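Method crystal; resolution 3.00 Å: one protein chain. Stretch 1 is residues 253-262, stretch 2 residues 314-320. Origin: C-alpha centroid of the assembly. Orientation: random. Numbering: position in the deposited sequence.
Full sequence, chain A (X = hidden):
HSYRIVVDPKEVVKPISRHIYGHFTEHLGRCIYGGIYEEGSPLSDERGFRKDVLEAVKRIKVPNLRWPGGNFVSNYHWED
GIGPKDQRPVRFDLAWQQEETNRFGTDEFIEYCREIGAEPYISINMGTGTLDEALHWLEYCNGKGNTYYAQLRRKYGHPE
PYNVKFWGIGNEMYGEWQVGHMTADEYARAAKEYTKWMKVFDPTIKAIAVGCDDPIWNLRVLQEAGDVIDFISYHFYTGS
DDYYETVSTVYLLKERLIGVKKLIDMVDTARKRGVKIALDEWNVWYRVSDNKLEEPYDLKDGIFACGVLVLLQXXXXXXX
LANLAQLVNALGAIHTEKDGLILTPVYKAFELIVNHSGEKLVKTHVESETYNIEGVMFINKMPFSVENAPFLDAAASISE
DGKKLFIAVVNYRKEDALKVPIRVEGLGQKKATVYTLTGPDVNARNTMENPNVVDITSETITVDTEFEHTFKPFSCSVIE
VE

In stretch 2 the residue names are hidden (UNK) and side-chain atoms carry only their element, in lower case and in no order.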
# COMPACT_ATOMS: atom_id res chain seq x y z
N LEU A 253 0.25 -11.63 -9.07
CA LEU A 253 0.13 -10.18 -9.07
C LEU A 253 1.09 -9.60 -10.09
O LEU A 253 0.82 -8.57 -10.70
CB LEU A 253 0.44 -9.62 -7.68
CG LEU A 253 0.54 -8.10 -7.68
CD1 LEU A 253 -0.83 -7.45 -7.84
CD2 LEU A 253 1.21 -7.63 -6.41
N LYS A 254 2.22 -10.28 -10.30
CA LYS A 254 3.19 -9.80 -11.26
C LYS A 254 2.58 -9.75 -12.66
O LYS A 254 2.57 -8.70 -13.32
CB LYS A 254 4.44 -10.69 -11.25
CG LYS A 254 5.60 -10.17 -12.12
CD LYS A 254 6.41 -11.35 -12.64
CE LYS A 254 7.62 -10.92 -13.46
NZ LYS A 254 8.25 -12.10 -14.18
N GLU A 255 2.07 -10.88 -13.12
CA GLU A 255 1.48 -10.95 -14.45
C GLU A 255 0.31 -10.03 -14.59
O GLU A 255 0.04 -9.49 -15.68
CB GLU A 255 1.04 -12.38 -14.77
CG GLU A 255 2.20 -13.31 -14.95
CD GLU A 255 3.03 -12.95 -16.16
OE1 GLU A 255 2.41 -12.59 -17.21
OE2 GLU A 255 4.29 -13.04 -16.06
N ARG A 256 -0.40 -9.83 -13.49
CA ARG A 256 -1.57 -8.97 -13.51
C ARG A 256 -1.18 -7.54 -13.78
O ARG A 256 -1.76 -6.90 -14.66
CB ARG A 256 -2.31 -9.06 -12.20
CG ARG A 256 -3.78 -9.29 -12.37
CD ARG A 256 -4.11 -10.74 -12.49
NE ARG A 256 -5.07 -11.04 -11.46
CZ ARG A 256 -5.74 -12.19 -11.35
NH1 ARG A 256 -5.52 -13.16 -12.25
NH2 ARG A 256 -6.60 -12.36 -10.34
N LEU A 257 -0.17 -7.07 -13.06
CA LEU A 257 0.31 -5.72 -13.22
C LEU A 257 0.85 -5.52 -14.63
O LEU A 257 0.50 -4.53 -15.31
CB LEU A 257 1.37 -5.43 -12.17
CG LEU A 257 0.83 -5.37 -10.72
CD1 LEU A 257 1.92 -5.34 -9.69
CD2 LEU A 257 -0.06 -4.14 -10.57
N ILE A 258 1.66 -6.47 -15.12
CA ILE A 258 2.19 -6.28 -16.47
C ILE A 258 1.06 -6.30 -17.48
O ILE A 258 1.17 -5.73 -18.57
CB ILE A 258 3.25 -7.33 -16.88
CG1 ILE A 258 2.57 -8.57 -17.39
CG2 ILE A 258 4.16 -7.65 -15.70
CD1 ILE A 258 3.53 -9.70 -17.64
N GLY A 259 -0.03 -6.97 -17.11
CA GLY A 259 -1.19 -7.02 -17.97
C GLY A 259 -1.66 -5.59 -18.14
O GLY A 259 -1.56 -5.00 -19.23
N VAL A 260 -2.14 -5.01 -17.05
CA VAL A 260 -2.62 -3.64 -17.06
C VAL A 260 -1.61 -2.74 -17.73
O VAL A 260 -1.99 -1.84 -18.47
CB VAL A 260 -2.84 -3.13 -15.65
CG1 VAL A 260 -3.20 -1.65 -15.65
CG2 VAL A 260 -3.92 -3.95 -15.00
N LYS A 261 -0.32 -3.00 -17.47
CA LYS A 261 0.74 -2.19 -18.05
C LYS A 261 0.62 -2.16 -19.56
O LYS A 261 0.63 -1.09 -20.18
CB LYS A 261 2.10 -2.75 -17.68
CG LYS A 261 3.23 -1.77 -17.94
CD LYS A 261 3.38 -1.44 -19.40
CE LYS A 261 4.80 -1.04 -19.73
NZ LYS A 261 5.48 -2.00 -20.70
N LYS A 262 0.48 -3.33 -20.15
CA LYS A 262 0.35 -3.40 -21.59
C LYS A 262 -0.94 -2.77 -22.17
O LYS A 262 -0.95 -2.30 -23.29
CB LYS A 262 0.50 -4.84 -22.05
CG LYS A 262 1.90 -5.37 -21.87
CD LYS A 262 2.75 -5.23 -23.15
CE LYS A 262 2.93 -3.78 -23.63
NZ LYS A 262 3.92 -3.62 -24.76
N UNK A 314 11.30 -3.74 -7.58
CA UNK A 314 11.85 -3.77 -8.92
C UNK A 314 10.92 -3.43 -10.03
O UNK A 314 11.28 -3.63 -11.18
c UNK A 314 11.95 -6.35 -8.63
c UNK A 314 12.97 -7.48 -8.73
c UNK A 314 12.36 -8.84 -8.44
n UNK A 314 13.36 -9.91 -8.72
c UNK A 314 12.55 -5.10 -9.23
N UNK A 315 9.74 -2.88 -9.70
CA UNK A 315 8.78 -2.49 -10.74
C UNK A 315 8.22 -1.09 -10.52
O UNK A 315 7.35 -0.64 -11.26
c UNK A 315 7.61 -3.47 -10.77
c UNK A 315 7.84 -4.66 -11.67
s UNK A 315 6.58 -5.89 -11.48
c UNK A 315 5.23 -5.11 -12.32
N UNK A 316 8.75 -0.40 -9.53
CA UNK A 316 8.28 0.94 -9.19
C UNK A 316 8.25 1.88 -10.38
O UNK A 316 7.72 2.98 -10.27
o UNK A 316 10.51 1.55 -8.48
c UNK A 316 9.14 1.55 -8.09
N UNK A 317 8.81 1.45 -11.50
CA UNK A 317 8.83 2.31 -12.69
C UNK A 317 7.48 2.31 -13.38
O UNK A 317 7.13 3.29 -14.01
o UNK A 317 9.79 -0.37 -13.16
c UNK A 317 9.99 1.95 -13.66
c UNK A 317 10.01 0.49 -14.04
o UNK A 317 10.27 0.18 -15.22
N UNK A 318 6.72 1.23 -13.23
CA UNK A 318 5.40 1.21 -13.83
C UNK A 318 4.31 1.25 -12.74
O UNK A 318 3.17 1.61 -13.01
c UNK A 318 6.39 -0.36 -15.47
c UNK A 318 4.17 -2.22 -14.59
c UNK A 318 4.80 -1.18 -13.82
c UNK A 318 5.17 -0.02 -14.69
N UNK A 319 4.68 0.87 -11.52
CA UNK A 319 3.74 0.89 -10.41
C UNK A 319 4.41 1.72 -9.34
O UNK A 319 4.86 1.21 -8.34
c UNK A 319 2.39 -0.53 -8.86
c UNK A 319 3.16 -1.47 -10.96
c UNK A 319 3.50 -0.53 -9.85
N UNK A 320 4.51 3.02 -9.56
CA UNK A 320 5.16 3.87 -8.56
C UNK A 320 4.39 4.09 -7.27
O UNK A 320 4.97 4.44 -6.23
c UNK A 320 4.21 3.79 -10.77
c UNK A 320 4.25 5.20 -10.26
c UNK A 320 5.38 5.17 -9.33

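Position 314 carries five side-chain atoms, four carbons in an unbranched row ending in a nitrogen. The side chain is out of reach of stretch 1 and makes no contact with it. A four-carbon chain with a terminal amine is lysine, so this is Lys-314, the first residue after a helix to leave helical phi/psi.

At position 315 the side chain is also unbranched, but its order is two carbons, a sulfur and one more carbon. The terminal carbon lies 3.9 Å from CB of Leu-257 and 4.4 Å from CG2 of Ile-258, while the sulfur is 4.4 Å from CG of Lys-254. A sulfur flanked by carbons within the chain is a thioether, which identifies Met-315. Its chi values (m, t, p) carry CE onto the helix.

Position 316 has one carbon followed by one oxygen, out of reach of stretch 1 and without contact to it. This is Ser-316; its hydroxyl is hydrogen-bonded elsewhere in the structure.

Position 317 shows two carbons, the second carrying two oxygens, and no contact with the helix. The short carboxylate-like fork could be aspartate or, by atom count with one oxygen exchanged for nitrogen, asparagine; the elements settle it as Asp-317.

Position 318 has four carbons, forked at the first, with one arm two carbons long. The end of the long arm is 3.5 Å from CG of Lys-261 and 4.4 Å from O of Leu-257. Branching at CB with unequal arms defines Ile-318; chi2 is 162° (t), and CD1 is the atom that meets Lys-261 CG.

Position 319 has three carbons, the first bearing the other two, and one of those lies 4.2 Å from CD2 of Leu-257. Two equal arms on CB give Val-319.

At position 320 three carbons close a ring onto the backbone N, out of reach of stretch 1 and making no contact with it: Pro-320.

The contact is made by side chains packing on a helix, without a hydrogen bond between the stretches. Backbone bonds from Ile-318 N to Met-315 O (2.8 Å) and Val-319 N to Met-315 O (3.1 Å) fold the loop back on itself, and CA-to-CB of Met-315, Ile-318 and Val-319 all point toward the helix. Leu-257 touches all three of these residues. Lys-254, Leu-257, Ile-258 and Lys-261 follow the three- and four-residue spacing that places residues along one side of a helix. Lys-261 contributes its aliphatic stem, CG meeting Ile-318 CD1, while its NZ is hydrogen-bonded elsewhere. The interface is modest, burying 263 Å² summed over both stretches.

Stretch 2 314-320: KMSDIVP
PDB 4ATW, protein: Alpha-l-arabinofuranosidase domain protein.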